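Local coordinates for protein N-Acetyltransferase, PseH (Campylobacter jejuni subsp. jejuni PT14, PDB 4XPL) that is an N-acetyltransferase that probably transfers the acetyl group of acetyl coenzyme A to the 4-amino group of a UDP-linked sugar in pseudaminic acid biosynthesis, at residues 85-90 against 132-137. The protein carries 8 engineered substitutions. Sequence-based numbering, arbitrary orientation.
Sequences CEFGLY and KLYQQN. With ACO (acetyl coenzyme *a), chain B.
Part of the acetyl coenzyme A site of this GNAT acetyltransferase is built where strand 84-91 meets helix 128-136, through Phe87 and Leu89 on the strand and Leu133 and Tyr134 on the helix. An axis separation of 12.3 Å leaves the joining to side chains. Phe87 and Tyr134 form a T-shaped pair: the Phe87 edge is directed at one face of the tyrosine, with centroids 5.2 Å apart and planes at 68°. Tyr134 CG stands anti to its carbonyl carbon (chi1 -64°), and the ring reaches forward until its phenol end touches both Phe87 and Leu89. Leu89 CD2 lies at the edge of that ring, in its plane, and only 3.1 Å from Tyr134 OH. The other methyl, Leu89 CD1, packs 4.0 Å from Leu133 CD2, making a small apolar patch that Met103 and Ile106 of helix 99-114 extend.

In the GNAT fold, this strand presents backbone groups to the pantetheine arm, and the evidence here is direct: ACO N4P donates to Leu89 O at 2.8 Å with an N-H...O angle of 161°. Gly88 CA lies 3.6 Å from the thioester sulfur S1P, the glycine bringing the strand backbone close to the thioester. Tyr134 OH touches Leu89 CD2, Phe87 CE2 and C3P of the same arm, while a water hydrogen-bonded both to it and to Phe87 O, at 2.6 Å from the hydroxyl, gives it a polar partner and ties the phenol to the strand backbone. Farther along the chain, Gln136 NE2 donates almost straight to the 3'-phosphate oxygen O7A. Asn137 ND2 turns back to Leu133 O, while its OD1 accepts a hydrogen bond from Gln100 NE2 of helix 99-114.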
loop_
_atom_site.group_PDB
_atom_site.type_symbol
_atom_site.label_atom_id
_atom_site.label_comp_id
_atom_site.label_asym_id
_atom_site.label_seq_id
_atom_site.Cartn_x
_atom_site.Cartn_y
_atom_site.Cartn_z
ATOM N N CYS A 85 -12.132 -1.486 1.650
ATOM C CA CYS A 85 -11.027 -0.547 1.738
ATOM C C CYS A 85 -10.427 -0.268 0.367
ATOM O O CYS A 85 -10.691 -1.007 -0.596
ATOM C CB CYS A 85 -9.958 -1.052 2.710
ATOM S SG CYS A 85 -9.003 -2.472 2.141
ATOM N N GLU A 86 -9.668 0.815 0.274
ATOM C CA GLU A 86 -8.851 1.103 -0.892
ATOM C C GLU A 86 -7.452 0.721 -0.507
ATOM O O GLU A 86 -7.132 0.711 0.660
ATOM C CB GLU A 86 -8.859 2.588 -1.220
ATOM C CG GLU A 86 -10.193 3.094 -1.564
ATOM C CD GLU A 86 -10.165 4.564 -1.966
ATOM O OE1 GLU A 86 -9.261 5.317 -1.511
ATOM O OE2 GLU A 86 -11.038 4.966 -2.754
ATOM N N PHE A 87 -6.625 0.423 -1.491
ATOM C CA PHE A 87 -5.260 0.053 -1.229
ATOM C C PHE A 87 -4.312 0.656 -2.234
ATOM O O PHE A 87 -4.698 1.073 -3.341
ATOM C CB PHE A 87 -5.083 -1.479 -1.225
ATOM C CG PHE A 87 -5.127 -2.095 -2.584
ATOM C CD1 PHE A 87 -6.319 -2.524 -3.119
ATOM C CD2 PHE A 87 -3.975 -2.218 -3.336
ATOM C CE1 PHE A 87 -6.378 -3.073 -4.361
ATOM C CE2 PHE A 87 -4.020 -2.765 -4.600
ATOM C CZ PHE A 87 -5.213 -3.200 -5.115
ATOM N N GLY A 88 -3.050 0.640 -1.832
ATOM C CA GLY A 88 -1.939 1.079 -2.650
ATOM C C GLY A 88 -0.711 0.243 -2.324
ATOM O O GLY A 88 -0.661 -0.462 -1.302
ATOM N N LEU A 89 0.262 0.281 -3.230
ATOM C CA LEU A 89 1.519 -0.476 -3.050
ATOM C C LEU A 89 2.635 0.244 -3.780
ATOM O O LEU A 89 2.382 1.019 -4.730
ATOM C CB LEU A 89 1.371 -1.903 -3.559
ATOM C CG LEU A 89 1.336 -2.200 -5.053
ATOM C CD1 LEU A 89 1.598 -3.668 -5.406
ATOM C CD2 LEU A 89 0.014 -1.741 -5.615
ATOM N N TYR A 90 3.845 0.039 -3.297
ATOM C CA TYR A 90 5.007 0.674 -3.855
ATOM C C TYR A 90 6.210 -0.245 -3.647
ATOM O O TYR A 90 6.570 -0.541 -2.499
ATOM C CB TYR A 90 5.193 2.056 -3.200
ATOM C CG TYR A 90 6.073 2.988 -3.981
ATOM C CD1 TYR A 90 7.447 2.893 -3.905
ATOM C CD2 TYR A 90 5.532 3.985 -4.793
ATOM C CE1 TYR A 90 8.276 3.739 -4.622
ATOM C CE2 TYR A 90 6.366 4.848 -5.518
ATOM C CZ TYR A 90 7.742 4.704 -5.422
ATOM O OH TYR A 90 8.597 5.534 -6.113
ATOM N N LYS A 132 -1.897 -4.602 -15.022
ATOM C CA LYS A 132 -1.609 -6.002 -15.305
ATOM C C LYS A 132 -1.557 -6.827 -14.000
ATOM O O LYS A 132 -2.093 -7.937 -13.909
ATOM C CB LYS A 132 -0.270 -6.084 -16.022
ATOM C CG LYS A 132 0.168 -7.502 -16.467
ATOM C CD LYS A 132 -0.937 -8.141 -17.296
ATOM C CE LYS A 132 -0.449 -9.217 -18.223
ATOM N NZ LYS A 132 -1.453 -9.328 -19.345
ATOM N N LEU A 133 -0.927 -6.252 -12.984
ATOM C CA LEU A 133 -0.762 -6.933 -11.710
ATOM C C LEU A 133 -2.117 -7.165 -11.067
ATOM O O LEU A 133 -2.385 -8.244 -10.556
ATOM C CB LEU A 133 0.109 -6.071 -10.800
ATOM C CG LEU A 133 0.714 -6.744 -9.610
ATOM C CD1 LEU A 133 1.544 -7.954 -10.060
ATOM C CD2 LEU A 133 1.537 -5.699 -8.846
ATOM N N TYR A 134 -2.974 -6.145 -11.107
ATOM C CA TYR A 134 -4.329 -6.234 -10.545
ATOM C C TYR A 134 -5.171 -7.255 -11.308
ATOM O O TYR A 134 -5.877 -8.070 -10.701
ATOM C CB TYR A 134 -5.016 -4.853 -10.560
ATOM C CG TYR A 134 -4.341 -3.801 -9.680
ATOM C CD1 TYR A 134 -3.273 -4.129 -8.838
ATOM C CD2 TYR A 134 -4.762 -2.472 -9.699
ATOM C CE1 TYR A 134 -2.647 -3.174 -8.064
ATOM C CE2 TYR A 134 -4.131 -1.497 -8.876
ATOM C CZ TYR A 134 -3.092 -1.866 -8.071
ATOM O OH TYR A 134 -2.450 -0.927 -7.278
ATOM N N GLN A 135 -5.089 -7.226 -12.633
ATOM C CA GLN A 135 -5.820 -8.175 -13.474
ATOM C C GLN A 135 -5.349 -9.592 -13.178
ATOM O O GLN A 135 -6.157 -10.525 -13.133
ATOM C CB GLN A 135 -5.612 -7.861 -14.968
ATOM C CG GLN A 135 -6.109 -8.933 -15.925
ATOM C CD GLN A 135 -4.987 -9.607 -16.689
ATOM O OE1 GLN A 135 -4.525 -9.077 -17.719
ATOM N NE2 GLN A 135 -4.556 -10.786 -16.218
ATOM N N GLN A 136 -4.044 -9.763 -12.986
ATOM C CA GLN A 136 -3.505 -11.094 -12.679
ATOM C C GLN A 136 -4.005 -11.629 -11.336
ATOM O O GLN A 136 -4.014 -12.829 -11.115
ATOM C CB GLN A 136 -1.974 -11.084 -12.695
ATOM C CG GLN A 136 -1.395 -11.000 -14.099
ATOM C CD GLN A 136 0.109 -10.862 -14.132
ATOM O OE1 GLN A 136 0.731 -11.139 -15.158
ATOM N NE2 GLN A 136 0.704 -10.429 -13.033
ATOM N N ASN A 137 -4.401 -10.741 -10.436
ATOM C CA ASN A 137 -4.946 -11.139 -9.134
ATOM C C ASN A 137 -6.501 -11.041 -9.075
ATOM O O ASN A 137 -7.108 -10.950 -7.990
ATOM C CB ASN A 137 -4.285 -10.314 -8.027
ATOM C CG ASN A 137 -2.853 -10.726 -7.779
ATOM O OD1 ASN A 137 -2.605 -11.644 -7.007
ATOM N ND2 ASN A 137 -1.905 -10.115 -8.501
HETATM N N1A ACO B . 1.741 -3.936 -20.269
HETATM C C2A ACO B . 1.374 -5.052 -19.602
HETATM N N3A ACO B . 2.142 -5.607 -18.640
HETATM C C4A ACO B . 3.342 -5.073 -18.276
HETATM C C5A ACO B . 3.805 -3.852 -18.951
HETATM C C6A ACO B . 2.910 -3.296 -20.007
HETATM N N6A ACO B . 3.242 -2.177 -20.702
HETATM N N7A ACO B . 5.004 -3.551 -18.404
HETATM C C8A ACO B . 5.286 -4.493 -17.460
HETATM N N9A ACO B . 4.287 -5.401 -17.382
HETATM C C1B ACO B . 4.175 -6.589 -16.479
HETATM C C2B ACO B . 5.494 -7.305 -16.214
HETATM O O2B ACO B . 5.876 -8.142 -17.310
HETATM C C3B ACO B . 5.138 -8.090 -14.970
HETATM O O3B ACO B . 4.492 -9.296 -15.380
HETATM P P3B ACO B . 4.279 -10.583 -14.425
HETATM O O7A ACO B . 3.410 -10.103 -13.267
HETATM O O8A ACO B . 3.544 -11.538 -15.337
HETATM O O9A ACO B . 5.672 -11.036 -14.036
HETATM C C4B ACO B . 4.186 -7.171 -14.203
HETATM O O4B ACO B . 3.662 -6.251 -15.174
HETATM C C5B ACO B . 4.890 -6.436 -13.057
HETATM O O5B ACO B . 6.104 -5.815 -13.512
HETATM P P1A ACO B . 7.475 -5.761 -12.650
HETATM O O1A ACO B . 8.521 -4.985 -13.403
HETATM O O2A ACO B . 7.789 -7.139 -12.108
HETATM O O3A ACO B . 7.139 -4.714 -11.475
HETATM P P2A ACO B . 6.926 -5.123 -9.950
HETATM O O4A ACO B . 6.060 -6.353 -9.874
HETATM O O5A ACO B . 8.303 -5.172 -9.321
HETATM O O6A ACO B . 6.226 -3.802 -9.340
HETATM C CBP ACO B . 4.633 -2.129 -8.896
HETATM C CCP ACO B . 4.938 -3.341 -9.741
HETATM C CDP ACO B . 4.637 -2.566 -7.402
HETATM C CEP ACO B . 3.261 -1.573 -9.298
HETATM C CAP ACO B . 5.739 -1.099 -9.181
HETATM O OAP ACO B . 5.790 -0.785 -10.595
HETATM C C9P ACO B . 5.561 0.171 -8.411
HETATM O O9P ACO B . 5.849 0.237 -7.214
HETATM N N8P ACO B . 5.116 1.219 -9.111
HETATM C C7P ACO B . 4.989 2.545 -8.516
HETATM C C6P ACO B . 3.858 2.588 -7.479
HETATM C C5P ACO B . 2.518 2.243 -8.099
HETATM O O5P ACO B . 2.232 2.609 -9.244
HETATM N N4P ACO B . 1.648 1.581 -7.336
HETATM C C3P ACO B . 0.249 1.430 -7.768
HETATM C C2P ACO B . -0.570 2.689 -7.399
HETATM S S1P ACO B . -0.672 2.751 -5.624
HETATM C C ACO B . 0.433 3.891 -5.120
HETATM O O ACO B . 1.156 4.468 -5.941
HETATM C CH3 ACO B . 0.531 4.152 -3.637
HETATM O O HOH W 1 -3.672 1.105 -6.118
#